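Local coordinates for malonyl CoA:acyl carrier protein malonyltransferase (Streptomyces coelicolor, PDB 1NM2) that probably catalyses the transfer of the malonyl group from malonyl-CoA to holo acyl carrier protein, a step in fatty acid biosynthesis, at residues A[136-141]-A[168-173]; A[160-165]-A[254-259]; A[8-13]-A[55-60]; A[208-213]-A[247-252]. All blocks are in the same frame, centred on the assembly; numbering follows the deposited sequence.

Contact 1: A[136-141]-A[168-173]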
loop_
_atom_site.group_PDB
_atom_site.type_symbol
_atom_site.label_atom_id
_atom_site.label_comp_id
_atom_site.label_asym_id
_atom_site.label_seq_id
_atom_site.Cartn_x
_atom_site.Cartn_y
_atom_site.Cartn_z
ATOM N N THR A 136 -16.753 -4.208 -11.819
ATOM C CA THR A 136 -15.831 -5.145 -11.185
ATOM C C THR A 136 -15.609 -4.810 -9.711
ATOM O O THR A 136 -16.070 -3.785 -9.220
ATOM C CB THR A 136 -14.460 -5.099 -11.881
ATOM O OG1 THR A 136 -13.929 -3.772 -11.784
ATOM C CG2 THR A 136 -14.584 -5.475 -13.348
ATOM N N GLY A 137 -14.884 -5.674 -9.013
ATOM C CA GLY A 137 -14.623 -5.439 -7.606
ATOM C C GLY A 137 -13.617 -6.416 -7.034
ATOM O O GLY A 137 -12.947 -7.130 -7.777
ATOM N N MET A 138 -13.506 -6.429 -5.709
ATOM C CA MET A 138 -12.587 -7.319 -5.002
ATOM C C MET A 138 -13.300 -7.837 -3.764
ATOM O O MET A 138 -14.083 -7.112 -3.146
ATOM C CB MET A 138 -11.323 -6.570 -4.557
ATOM C CG MET A 138 -10.580 -5.838 -5.653
ATOM S SD MET A 138 -9.241 -4.799 -4.981
ATOM C CE MET A 138 -7.911 -5.973 -4.916
ATOM N N SER A 139 -13.026 -9.086 -3.403
ATOM C CA SER A 139 -13.631 -9.687 -2.219
ATOM C C SER A 139 -12.604 -10.548 -1.507
ATOM O O SER A 139 -11.853 -11.280 -2.145
ATOM C CB SER A 139 -14.841 -10.544 -2.601
ATOM O OG SER A 139 -15.869 -9.756 -3.175
ATOM N N ALA A 140 -12.565 -10.448 -0.183
ATOM C CA ALA A 140 -11.632 -11.237 0.608
ATOM C C ALA A 140 -12.272 -12.579 0.930
ATOM O O ALA A 140 -13.491 -12.665 1.122
ATOM C CB ALA A 140 -11.282 -10.505 1.896
ATOM N N LEU A 141 -11.451 -13.625 0.967
ATOM C CA LEU A 141 -11.925 -14.964 1.291
ATOM C C LEU A 141 -11.517 -15.259 2.729
ATOM O O LEU A 141 -10.330 -15.274 3.047
ATOM C CB LEU A 141 -11.298 -16.001 0.355
ATOM C CG LEU A 141 -11.859 -16.166 -1.062
ATOM C CD1 LEU A 141 -11.849 -14.851 -1.807
ATOM C CD2 LEU A 141 -11.023 -17.200 -1.800
ATOM N N GLN A 168 -4.051 -15.383 3.762
ATOM C CA GLN A 168 -5.058 -14.447 3.263
ATOM C C GLN A 168 -5.055 -14.253 1.747
ATOM O O GLN A 168 -4.006 -14.016 1.137
ATOM C CB GLN A 168 -4.899 -13.096 3.965
ATOM C CG GLN A 168 -5.499 -13.069 5.368
ATOM C CD GLN A 168 -5.243 -11.762 6.091
ATOM O OE1 GLN A 168 -5.199 -10.693 5.474
ATOM N NE2 GLN A 168 -5.086 -11.838 7.410
ATOM N N ILE A 169 -6.246 -14.349 1.154
ATOM C CA ILE A 169 -6.432 -14.210 -0.289
ATOM C C ILE A 169 -7.579 -13.251 -0.639
ATOM O O ILE A 169 -8.662 -13.313 -0.050
ATOM C CB ILE A 169 -6.785 -15.577 -0.945
ATOM C CG1 ILE A 169 -5.683 -16.613 -0.689
ATOM C CG2 ILE A 169 -7.021 -15.386 -2.437
ATOM C CD1 ILE A 169 -4.414 -16.397 -1.486
ATOM N N VAL A 170 -7.341 -12.364 -1.599
ATOM C CA VAL A 170 -8.382 -11.448 -2.058
ATOM C C VAL A 170 -8.628 -11.731 -3.537
ATOM O O VAL A 170 -7.701 -11.685 -4.352
ATOM C CB VAL A 170 -7.976 -9.967 -1.911
ATOM C CG1 VAL A 170 -9.059 -9.082 -2.496
ATOM C CG2 VAL A 170 -7.760 -9.624 -0.445
ATOM N N ALA A 171 -9.875 -12.033 -3.875
ATOM C CA ALA A 171 -10.245 -12.322 -5.257
ATOM C C ALA A 171 -10.747 -11.046 -5.924
ATOM O O ALA A 171 -11.300 -10.174 -5.258
ATOM C CB ALA A 171 -11.330 -13.397 -5.299
ATOM N N ALA A 172 -10.551 -10.944 -7.235
ATOM C CA ALA A 172 -10.986 -9.776 -7.983
ATOM C C ALA A 172 -11.425 -10.166 -9.388
ATOM O O ALA A 172 -10.854 -11.064 -10.007
ATOM C CB ALA A 172 -9.860 -8.749 -8.055
ATOM N N GLY A 173 -12.444 -9.478 -9.882
ATOM C CA GLY A 173 -12.957 -9.749 -11.211
ATOM C C GLY A 173 -14.252 -8.984 -11.402
ATOM O O GLY A 173 -14.477 -7.968 -10.733
HETATM O O HOH W 1 -8.043 -16.358 2.265
HETATM O O HOH W 2 -8.704 -12.798 3.036
#

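Contact 2: A[160-165]-A[254-259]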
loop_
_atom_site.group_PDB
_atom_site.type_symbol
_atom_site.label_atom_id
_atom_site.label_comp_id
_atom_site.label_asym_id
_atom_site.label_seq_id
_atom_site.Cartn_x
_atom_site.Cartn_y
_atom_site.Cartn_z
ATOM N N PRO A 160 -6.228 -13.805 -8.280
ATOM C CA PRO A 160 -5.865 -13.577 -6.879
ATOM C C PRO A 160 -5.122 -12.244 -6.789
ATOM O O PRO A 160 -3.890 -12.208 -6.734
ATOM C CB PRO A 160 -4.977 -14.775 -6.562
ATOM C CG PRO A 160 -4.259 -14.988 -7.864
ATOM C CD PRO A 160 -5.367 -14.836 -8.889
ATOM N N ALA A 161 -5.889 -11.158 -6.790
ATOM C CA ALA A 161 -5.360 -9.794 -6.742
ATOM C C ALA A 161 -4.467 -9.490 -5.542
ATOM O O ALA A 161 -3.517 -8.712 -5.644
ATOM C CB ALA A 161 -6.515 -8.800 -6.798
ATOM N N ASN A 162 -4.784 -10.092 -4.401
ATOM C CA ASN A 162 -4.004 -9.896 -3.187
ATOM C C ASN A 162 -3.647 -11.239 -2.569
ATOM O O ASN A 162 -4.529 -12.054 -2.300
ATOM C CB ASN A 162 -4.797 -9.126 -2.120
ATOM C CG ASN A 162 -4.682 -7.615 -2.239
ATOM O OD1 ASN A 162 -4.982 -6.907 -1.282
ATOM N ND2 ASN A 162 -4.278 -7.113 -3.395
ATOM N N VAL A 163 -2.356 -11.470 -2.360
ATOM C CA VAL A 163 -1.880 -12.676 -1.680
ATOM C C VAL A 163 -1.093 -12.018 -0.552
ATOM O O VAL A 163 0.086 -11.692 -0.700
ATOM C CB VAL A 163 -0.957 -13.527 -2.565
ATOM C CG1 VAL A 163 -0.529 -14.784 -1.807
ATOM C CG2 VAL A 163 -1.697 -13.927 -3.838
ATOM N N ASN A 164 -1.771 -11.804 0.568
ATOM C CA ASN A 164 -1.185 -11.098 1.701
ATOM C C ASN A 164 -0.471 -11.858 2.800
ATOM O O ASN A 164 -0.019 -11.246 3.766
ATOM C CB ASN A 164 -2.253 -10.206 2.326
ATOM C CG ASN A 164 -2.826 -9.225 1.332
ATOM O OD1 ASN A 164 -2.108 -8.718 0.469
ATOM N ND2 ASN A 164 -4.115 -8.942 1.447
ATOM N N GLY A 165 -0.356 -13.172 2.662
ATOM C CA GLY A 165 0.323 -13.947 3.683
ATOM C C GLY A 165 -0.625 -14.364 4.787
ATOM O O GLY A 165 -1.764 -13.899 4.843
ATOM N N ASN A 254 -1.246 -5.979 -11.727
ATOM C CA ASN A 254 -0.647 -7.253 -11.337
ATOM C C ASN A 254 -0.967 -7.557 -9.871
ATOM O O ASN A 254 -1.095 -6.647 -9.056
ATOM C CB ASN A 254 0.881 -7.202 -11.504
ATOM C CG ASN A 254 1.340 -7.467 -12.932
ATOM O OD1 ASN A 254 2.483 -7.167 -13.283
ATOM N ND2 ASN A 254 0.472 -8.049 -13.748
ATOM N N PRO A 255 -1.091 -8.847 -9.519
ATOM C CA PRO A 255 -1.390 -9.250 -8.137
ATOM C C PRO A 255 -0.364 -8.708 -7.131
ATOM O O PRO A 255 0.811 -8.538 -7.462
ATOM C CB PRO A 255 -1.341 -10.775 -8.209
ATOM C CG PRO A 255 -1.806 -11.063 -9.615
ATOM C CD PRO A 255 -1.048 -10.020 -10.414
ATOM N N VAL A 256 -0.813 -8.445 -5.906
ATOM C CA VAL A 256 0.071 -7.959 -4.849
ATOM C C VAL A 256 0.563 -9.173 -4.057
ATOM O O VAL A 256 -0.203 -9.793 -3.318
ATOM C CB VAL A 256 -0.667 -7.005 -3.873
ATOM C CG1 VAL A 256 0.229 -6.678 -2.688
ATOM C CG2 VAL A 256 -1.074 -5.713 -4.593
ATOM N N ARG A 257 1.835 -9.518 -4.218
ATOM C CA ARG A 257 2.385 -10.658 -3.499
ATOM C C ARG A 257 3.055 -10.211 -2.211
ATOM O O ARG A 257 4.279 -10.287 -2.076
ATOM C CB ARG A 257 3.384 -11.420 -4.375
ATOM C CG ARG A 257 2.730 -12.109 -5.573
ATOM C CD ARG A 257 1.599 -13.028 -5.118
ATOM N NE ARG A 257 2.084 -14.109 -4.267
ATOM C CZ ARG A 257 2.773 -15.159 -4.708
ATOM N NH1 ARG A 257 3.179 -16.097 -3.857
ATOM N NH2 ARG A 257 3.043 -15.282 -6.000
ATOM N N TRP A 258 2.247 -9.743 -1.267
ATOM C CA TRP A 258 2.774 -9.289 0.014
ATOM C C TRP A 258 3.344 -10.483 0.771
ATOM O O TRP A 258 4.241 -10.333 1.606
ATOM C CB TRP A 258 1.683 -8.612 0.848
ATOM C CG TRP A 258 2.244 -7.959 2.077
ATOM C CD1 TRP A 258 2.035 -8.327 3.378
ATOM C CD2 TRP A 258 3.162 -6.864 2.112
ATOM N NE1 TRP A 258 2.774 -7.528 4.223
ATOM C CE2 TRP A 258 3.473 -6.619 3.471
ATOM C CE3 TRP A 258 3.757 -6.066 1.125
ATOM C CZ2 TRP A 258 4.353 -5.606 3.869
ATOM C CZ3 TRP A 258 4.634 -5.059 1.518
ATOM C CH2 TRP A 258 4.922 -4.838 2.883
ATOM N N ASP A 259 2.826 -11.673 0.469
ATOM C CA ASP A 259 3.313 -12.890 1.104
ATOM C C ASP A 259 4.809 -13.058 0.819
ATOM O O ASP A 259 5.606 -13.347 1.719
ATOM C CB ASP A 259 2.549 -14.118 0.579
ATOM C CG ASP A 259 2.725 -14.329 -0.917
ATOM O OD1 ASP A 259 2.915 -15.495 -1.328
ATOM O OD2 ASP A 259 2.664 -13.341 -1.686
#

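Contact 3: A[8-13]-A[55-60]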
loop_
_atom_site.group_PDB
_atom_site.type_symbol
_atom_site.label_atom_id
_atom_site.label_comp_id
_atom_site.label_asym_id
_atom_site.label_seq_id
_atom_site.Cartn_x
_atom_site.Cartn_y
_atom_site.Cartn_z
ATOM N N PRO A 8 1.358 1.264 4.471
ATOM C CA PRO A 8 0.085 0.624 4.130
ATOM C C PRO A 8 -0.557 1.053 2.813
ATOM O O PRO A 8 -0.058 1.942 2.112
ATOM C CB PRO A 8 -0.793 0.957 5.330
ATOM C CG PRO A 8 -0.344 2.345 5.666
ATOM C CD PRO A 8 1.171 2.268 5.535
ATOM N N GLY A 9 -1.672 0.400 2.491
ATOM C CA GLY A 9 -2.412 0.692 1.274
ATOM C C GLY A 9 -3.855 1.061 1.573
ATOM O O GLY A 9 -4.217 1.268 2.735
ATOM N N GLN A 10 -4.683 1.134 0.529
ATOM C CA GLN A 10 -6.092 1.496 0.685
ATOM C C GLN A 10 -6.818 0.650 1.714
ATOM O O GLN A 10 -6.617 -0.566 1.795
ATOM C CB GLN A 10 -6.837 1.401 -0.651
ATOM C CG GLN A 10 -6.572 2.564 -1.592
ATOM C CD GLN A 10 -7.603 2.660 -2.699
ATOM O OE1 GLN A 10 -8.802 2.777 -2.440
ATOM N NE2 GLN A 10 -7.143 2.615 -3.938
ATOM N N GLY A 11 -7.683 1.304 2.483
ATOM C CA GLY A 11 -8.425 0.611 3.519
ATOM C C GLY A 11 -7.894 0.992 4.885
ATOM O O GLY A 11 -8.619 0.950 5.877
ATOM N N ALA A 12 -6.620 1.371 4.935
ATOM C CA ALA A 12 -5.979 1.756 6.185
ATOM C C ALA A 12 -6.441 3.116 6.707
ATOM O O ALA A 12 -6.465 3.349 7.916
ATOM C CB ALA A 12 -4.458 1.755 6.012
ATOM N N GLN A 13 -6.808 4.011 5.795
ATOM C CA GLN A 13 -7.240 5.346 6.184
ATOM C C GLN A 13 -8.624 5.378 6.834
ATOM O O GLN A 13 -9.513 4.609 6.468
ATOM C CB GLN A 13 -7.234 6.280 4.967
ATOM C CG GLN A 13 -8.474 6.189 4.090
ATOM C CD GLN A 13 -8.495 4.986 3.158
ATOM O OE1 GLN A 13 -7.663 4.081 3.253
ATOM N NE2 GLN A 13 -9.463 4.975 2.251
ATOM N N ARG A 55 -13.120 7.405 0.858
ATOM C CA ARG A 55 -13.225 6.092 0.239
ATOM C C ARG A 55 -12.947 6.314 -1.243
ATOM O O ARG A 55 -12.656 5.381 -1.986
ATOM C CB ARG A 55 -14.624 5.517 0.449
ATOM C CG ARG A 55 -14.847 4.136 -0.156
ATOM C CD ARG A 55 -16.046 3.485 0.511
ATOM N NE ARG A 55 -16.571 2.348 -0.230
ATOM C CZ ARG A 55 -17.511 1.533 0.241
ATOM N NH1 ARG A 55 -18.018 1.738 1.450
ATOM N NH2 ARG A 55 -17.944 0.518 -0.493
ATOM N N ASP A 56 -13.044 7.576 -1.651
ATOM C CA ASP A 56 -12.781 8.004 -3.022
ATOM C C ASP A 56 -11.354 7.552 -3.344
ATOM O O ASP A 56 -10.391 8.077 -2.794
ATOM C CB ASP A 56 -12.878 9.530 -3.090
ATOM C CG ASP A 56 -12.654 10.082 -4.485
ATOM O OD1 ASP A 56 -11.982 9.426 -5.306
ATOM O OD2 ASP A 56 -13.141 11.200 -4.750
ATOM N N THR A 57 -11.214 6.578 -4.234
ATOM C CA THR A 57 -9.892 6.076 -4.575
ATOM C C THR A 57 -8.923 7.152 -5.084
ATOM O O THR A 57 -7.718 7.051 -4.867
ATOM C CB THR A 57 -9.992 4.918 -5.610
ATOM O OG1 THR A 57 -8.679 4.441 -5.925
ATOM C CG2 THR A 57 -10.681 5.388 -6.877
ATOM N N SER A 58 -9.437 8.187 -5.743
ATOM C CA SER A 58 -8.565 9.245 -6.251
ATOM C C SER A 58 -8.057 10.113 -5.095
ATOM O O SER A 58 -7.035 10.799 -5.211
ATOM C CB SER A 58 -9.303 10.109 -7.283
ATOM O OG SER A 58 -10.426 10.762 -6.716
ATOM N N VAL A 59 -8.771 10.066 -3.977
ATOM C CA VAL A 59 -8.405 10.821 -2.783
ATOM C C VAL A 59 -7.566 9.956 -1.839
ATOM O O VAL A 59 -6.517 10.382 -1.356
ATOM C CB VAL A 59 -9.669 11.304 -2.011
ATOM C CG1 VAL A 59 -9.272 11.859 -0.640
ATOM C CG2 VAL A 59 -10.392 12.383 -2.808
ATOM N N ALA A 60 -8.028 8.733 -1.593
ATOM C CA ALA A 60 -7.339 7.827 -0.684
ATOM C C ALA A 60 -5.866 7.580 -0.998
ATOM O O ALA A 60 -5.030 7.591 -0.096
ATOM C CB ALA A 60 -8.081 6.490 -0.617
#

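Contact 4: A[208-213]-A[247-252]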
loop_
_atom_site.group_PDB
_atom_site.type_symbol
_atom_site.label_atom_id
_atom_site.label_comp_id
_atom_site.label_asym_id
_atom_site.label_seq_id
_atom_site.Cartn_x
_atom_site.Cartn_y
_atom_site.Cartn_z
ATOM N N PRO A 208 -6.021 -0.150 -18.769
ATOM C CA PRO A 208 -6.037 1.249 -19.206
ATOM C C PRO A 208 -5.399 2.187 -18.181
ATOM O O PRO A 208 -4.976 3.287 -18.527
ATOM C CB PRO A 208 -7.525 1.530 -19.431
ATOM C CG PRO A 208 -8.200 0.612 -18.474
ATOM C CD PRO A 208 -7.391 -0.660 -18.574
ATOM N N ALA A 209 -5.327 1.749 -16.925
ATOM C CA ALA A 209 -4.711 2.555 -15.872
ATOM C C ALA A 209 -3.186 2.530 -16.051
ATOM O O ALA A 209 -2.494 3.491 -15.717
ATOM C CB ALA A 209 -5.100 2.014 -14.488
ATOM N N VAL A 210 -2.665 1.426 -16.580
ATOM C CA VAL A 210 -1.228 1.305 -16.823
ATOM C C VAL A 210 -0.823 2.343 -17.868
ATOM O O VAL A 210 0.177 3.049 -17.709
ATOM C CB VAL A 210 -0.853 -0.101 -17.357
ATOM C CG1 VAL A 210 0.631 -0.145 -17.717
ATOM C CG2 VAL A 210 -1.177 -1.161 -16.313
ATOM N N ASP A 211 -1.606 2.434 -18.940
ATOM C CA ASP A 211 -1.313 3.386 -20.006
ATOM C C ASP A 211 -1.264 4.811 -19.454
ATOM O O ASP A 211 -0.312 5.550 -19.710
ATOM C CB ASP A 211 -2.365 3.307 -21.116
ATOM C CG ASP A 211 -2.490 1.914 -21.713
ATOM O OD1 ASP A 211 -1.464 1.204 -21.832
ATOM O OD2 ASP A 211 -3.623 1.535 -22.081
ATOM N N LYS A 212 -2.285 5.187 -18.687
ATOM C CA LYS A 212 -2.351 6.524 -18.107
ATOM C C LYS A 212 -1.245 6.767 -17.083
ATOM O O LYS A 212 -0.642 7.841 -17.057
ATOM C CB LYS A 212 -3.716 6.746 -17.447
ATOM C CG LYS A 212 -4.897 6.665 -18.400
ATOM C CD LYS A 212 -6.216 6.785 -17.641
ATOM C CE LYS A 212 -7.422 6.665 -18.561
ATOM N NZ LYS A 212 -7.480 7.771 -19.558
ATOM N N LEU A 213 -0.977 5.774 -16.236
ATOM C CA LEU A 213 0.057 5.916 -15.221
ATOM C C LEU A 213 1.447 5.992 -15.855
ATOM O O LEU A 213 2.333 6.678 -15.337
ATOM C CB LEU A 213 -0.010 4.756 -14.228
ATOM C CG LEU A 213 0.887 4.887 -12.994
ATOM C CD1 LEU A 213 0.591 6.196 -12.271
ATOM C CD2 LEU A 213 0.661 3.695 -12.073
ATOM N N ARG A 247 7.968 -1.201 -12.349
ATOM C CA ARG A 247 7.194 -2.133 -11.540
ATOM C C ARG A 247 5.982 -1.444 -10.907
ATOM O O ARG A 247 4.890 -2.017 -10.868
ATOM C CB ARG A 247 8.077 -2.754 -10.455
ATOM C CG ARG A 247 8.976 -3.865 -10.965
ATOM C CD ARG A 247 9.951 -4.342 -9.905
ATOM N NE ARG A 247 10.655 -5.546 -10.339
ATOM C CZ ARG A 247 10.482 -6.750 -9.798
ATOM N NH1 ARG A 247 9.625 -6.916 -8.792
ATOM N NH2 ARG A 247 11.160 -7.788 -10.267
ATOM N N LEU A 248 6.172 -0.219 -10.415
ATOM C CA LEU A 248 5.081 0.547 -9.807
ATOM C C LEU A 248 3.956 0.759 -10.822
ATOM O O LEU A 248 2.780 0.572 -10.513
ATOM C CB LEU A 248 5.573 1.926 -9.341
ATOM C CG LEU A 248 6.496 2.061 -8.127
ATOM C CD1 LEU A 248 6.991 3.503 -8.029
ATOM C CD2 LEU A 248 5.744 1.670 -6.857
ATOM N N VAL A 249 4.328 1.157 -12.033
ATOM C CA VAL A 249 3.350 1.411 -13.084
ATOM C C VAL A 249 2.580 0.149 -13.469
ATOM O O VAL A 249 1.364 0.189 -13.657
ATOM C CB VAL A 249 4.031 1.986 -14.342
ATOM C CG1 VAL A 249 2.995 2.234 -15.434
ATOM C CG2 VAL A 249 4.754 3.283 -13.993
ATOM N N GLY A 250 3.294 -0.966 -13.576
ATOM C CA GLY A 250 2.665 -2.224 -13.939
ATOM C C GLY A 250 1.852 -2.867 -12.829
ATOM O O GLY A 250 0.866 -3.546 -13.112
ATOM N N GLN A 251 2.250 -2.648 -11.575
ATOM C CA GLN A 251 1.560 -3.234 -10.426
ATOM C C GLN A 251 0.074 -2.920 -10.298
ATOM O O GLN A 251 -0.650 -3.659 -9.634
ATOM C CB GLN A 251 2.248 -2.844 -9.103
ATOM C CG GLN A 251 3.350 -3.804 -8.648
ATOM C CD GLN A 251 2.889 -5.253 -8.602
ATOM O OE1 GLN A 251 2.026 -5.633 -7.793
ATOM N NE2 GLN A 251 3.453 -6.069 -9.475
ATOM N N VAL A 252 -0.395 -1.837 -10.909
ATOM C CA VAL A 252 -1.817 -1.519 -10.799
ATOM C C VAL A 252 -2.643 -2.631 -11.442
ATOM O O VAL A 252 -3.830 -2.786 -11.138
ATOM C CB VAL A 252 -2.174 -0.166 -11.476
ATOM C CG1 VAL A 252 -1.332 0.961 -10.875
ATOM C CG2 VAL A 252 -1.979 -0.258 -12.977
#

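Contact 1: A[136-141]-A[168-173]
In the ferredoxin-like subdomain, Gly137 and Ser139 of strand 136-143 form antiparallel hydrogen-bonded pairs with Gly173 and Ala171 of segment 168-173. The local strand axes come within 4.5 Å at 154°, and the register follows from the bonds. Gly137 and Gly173 exchange backbone hydrogen bonds, as do Ser139 and Ala171, where Ala171 N reaches Ser139 O at 2.7 Å. Between them Met138 and Ala172 form a non-hydrogen-bonded pair, and the CA of Met138 makes a C-H...O contact of 3.1 Å with Ala171 O. One face of the two strands carries Met138, Ala140, Val170 and Ala172. The CG of Met138, anti to the carbonyl carbon (chi1 -54°), packs 3.8 Å from Ala172 CB, while its CB lies against Val170 CG1. This face continues onto Ala161 and Asn162 of strand 159-165. The side chain of Met138 is about 5 Å, between nearest atoms, from a bound acetate. The other face bears Leu141, whose CD1 meets Ala171 CB at 3.8 Å, and it is covered by helices 146-155 and 175-183, with Leu153 and Leu181 both touching Ala171. Past the single bond from Leu141 N to Ile169 O the strands part, and water takes over: one molecule donates to Leu141 O at 2.6 Å and accepts from Ile169 N at 2.9 Å.

Contact 2: A[160-165]-A[254-259]
The indole of Trp258 meets the carbonyl O of Asn164 at its edge and in its plane, with CD1 3.6 Å from that oxygen; the ring of His97 also meets the indole, their planes at about 50°. The Asn164 amide is turned 69° from the indole, and its OD1 is hydrogen-bonded to His97 NE2. The Arg257 guanidinium has Asp259 OD1 at its edge and in plane, NH1 to OD1 being 2.6 Å, while NE bonds OD2: a side-on, two-nitrogen salt bridge. Val163 packs against this pair, its CG1 3.4 Å from Asp259 CG and its CB 3.5 Å from Arg257 NE. An alanine in place of Asp259 would probably leave the Arg257 guanidinium without its mate and freer to turn, and open a gap beside Val163 CG1. Ala161 O accepts from Val256 N at 2.7 Å and from Asn162 ND2 at 2.9 Å, on opposite faces of its plane. Val163 N returns a bond to Val256 O, and Asp259 N bonds Val163 O. Ala161 and Asn162 form a classic beta bulge opposite Val170, and the short, weakly bonded strand 256-257 joins here as a parallel edge of the mixed sheet, leading into helix 258-267 beside the probable nucleophile elbow.

Contact 3: A[8-13]-A[55-60]
Gln10 is the first residue of segment 8-13 to meet segment 55-60. Its chain is extended beyond CG and brings the terminal amide across Thr57 at a slant, with CD 3.8 Å from Thr57 OG1. Which end of the amide meets the hydroxyl is doubtful, because its oxygen and nitrogen may be interchanged; Thr57 OG1 also has a weak hydrogen bond with Gln61 NE2. The acetate held in the active site, a mimic of the malonyl group, lies about 3 Å from the nearest side-chain atom of Gln10. Gly11 follows at the third position of a type II turn running from Gly9 to Ala12, closed by Ala12 N to Gly9 O at 3.3 Å. Its positive phi (107°) would drive a beta carbon into the carbonyl oxygen of Gln10. Gln13 then folds back over this turn. Its CG sits between the backbone N and the carbonyl carbon (chi1 83°), and a second bend (chi2 -78°) sends CD round. OE1 accepts from Gly11 N at 2.9 Å, while NE2 is hydrogen-bonded to Ile54 O and rests 3.5 Å from Ala60 CB. With both ends engaged, the amide is held against turning over. In the other segment Asp56 N-caps the helix: its OD1 takes Ser58 N at 2.9 Å, and its O accepts from Val59 N and Ala60 N. The loop thus leaves strand 3-7 and lies against the first turn of helix 57-75, with Pro278 touching Pro8 and Ala12, and helix 113-132 packing on Thr57 and Ser58 through Ala128 and Leu125.

Contact 4: A[208-213]-A[247-252]
Val210 and Val249 mark the nearest approach of two helices, their CA atoms 5.9 Å apart. The local axes of helices 208-213 and 247-251 run roughly antiparallel, at 148°, and come within 8.8 Å. The backbone hydrogen bonds run within each helix, for example from Leu213 N to Ala209 O and from Gln251 N to Arg247 O, and the side-chain contacts between the segments are apolar. Val249 CG1, anti to its backbone N (chi1 179°), sits 3.7 Å from Val210 O and 4.1 Å from Val210 CG1. The other branch of Val210, CG2, turns to Val252 and meets Val252 CG2 at 3.5 Å. This is helix-helix packing in the larger, alpha/beta hydrolase-like part of the enzyme, where helix 113-132 touches both segments, Leu213 through Leu119 and Val252, just past helix 241-251, through Arg123. An alanine at Val210 would remove both methyl branches and is likely to open a gap between Val249 CG1 and Val252 CG2. Ala209 adds a smaller contact, its CB 4.1 Å from Val252 CG2. Leu213 reaches farther across. Its CG is anti to the backbone N (chi1 -171°), and CD2 meets both Val252 CG1, at 3.6 Å, and Val249 CA, at 3.7 Å. The side chains of Leu213 and Val249 pass one another running opposite ways. Val249 also meets Ala214 and Ala217, farther along the same partner helix, and the backbone of Val252 is hydrogen-bonded to that of His202.

Overall arrangement
Contacts 1 and 4 are the buried ones, contacts 2 and 3 partly exposed. Contacts 1 and 2 hold the same mixed sheet: strands 168-172 and 159-165 are neighbours in it, and Val170 N probably bonds Asn162 O, so the two, with centres 10 Å apart, are continuous. Backbone bonding dominates both, antiparallel in the first, parallel in the second, beside a salt bridge internal to segment 254-259. Contact 4 is methyl packing between helices, about 16 Å centre to centre from contact 2, which it touches where helix 241-251 leads to strand 256-257. Contact 3 is a polar loop-to-helix-start contact beside the acetate, touching none of the others.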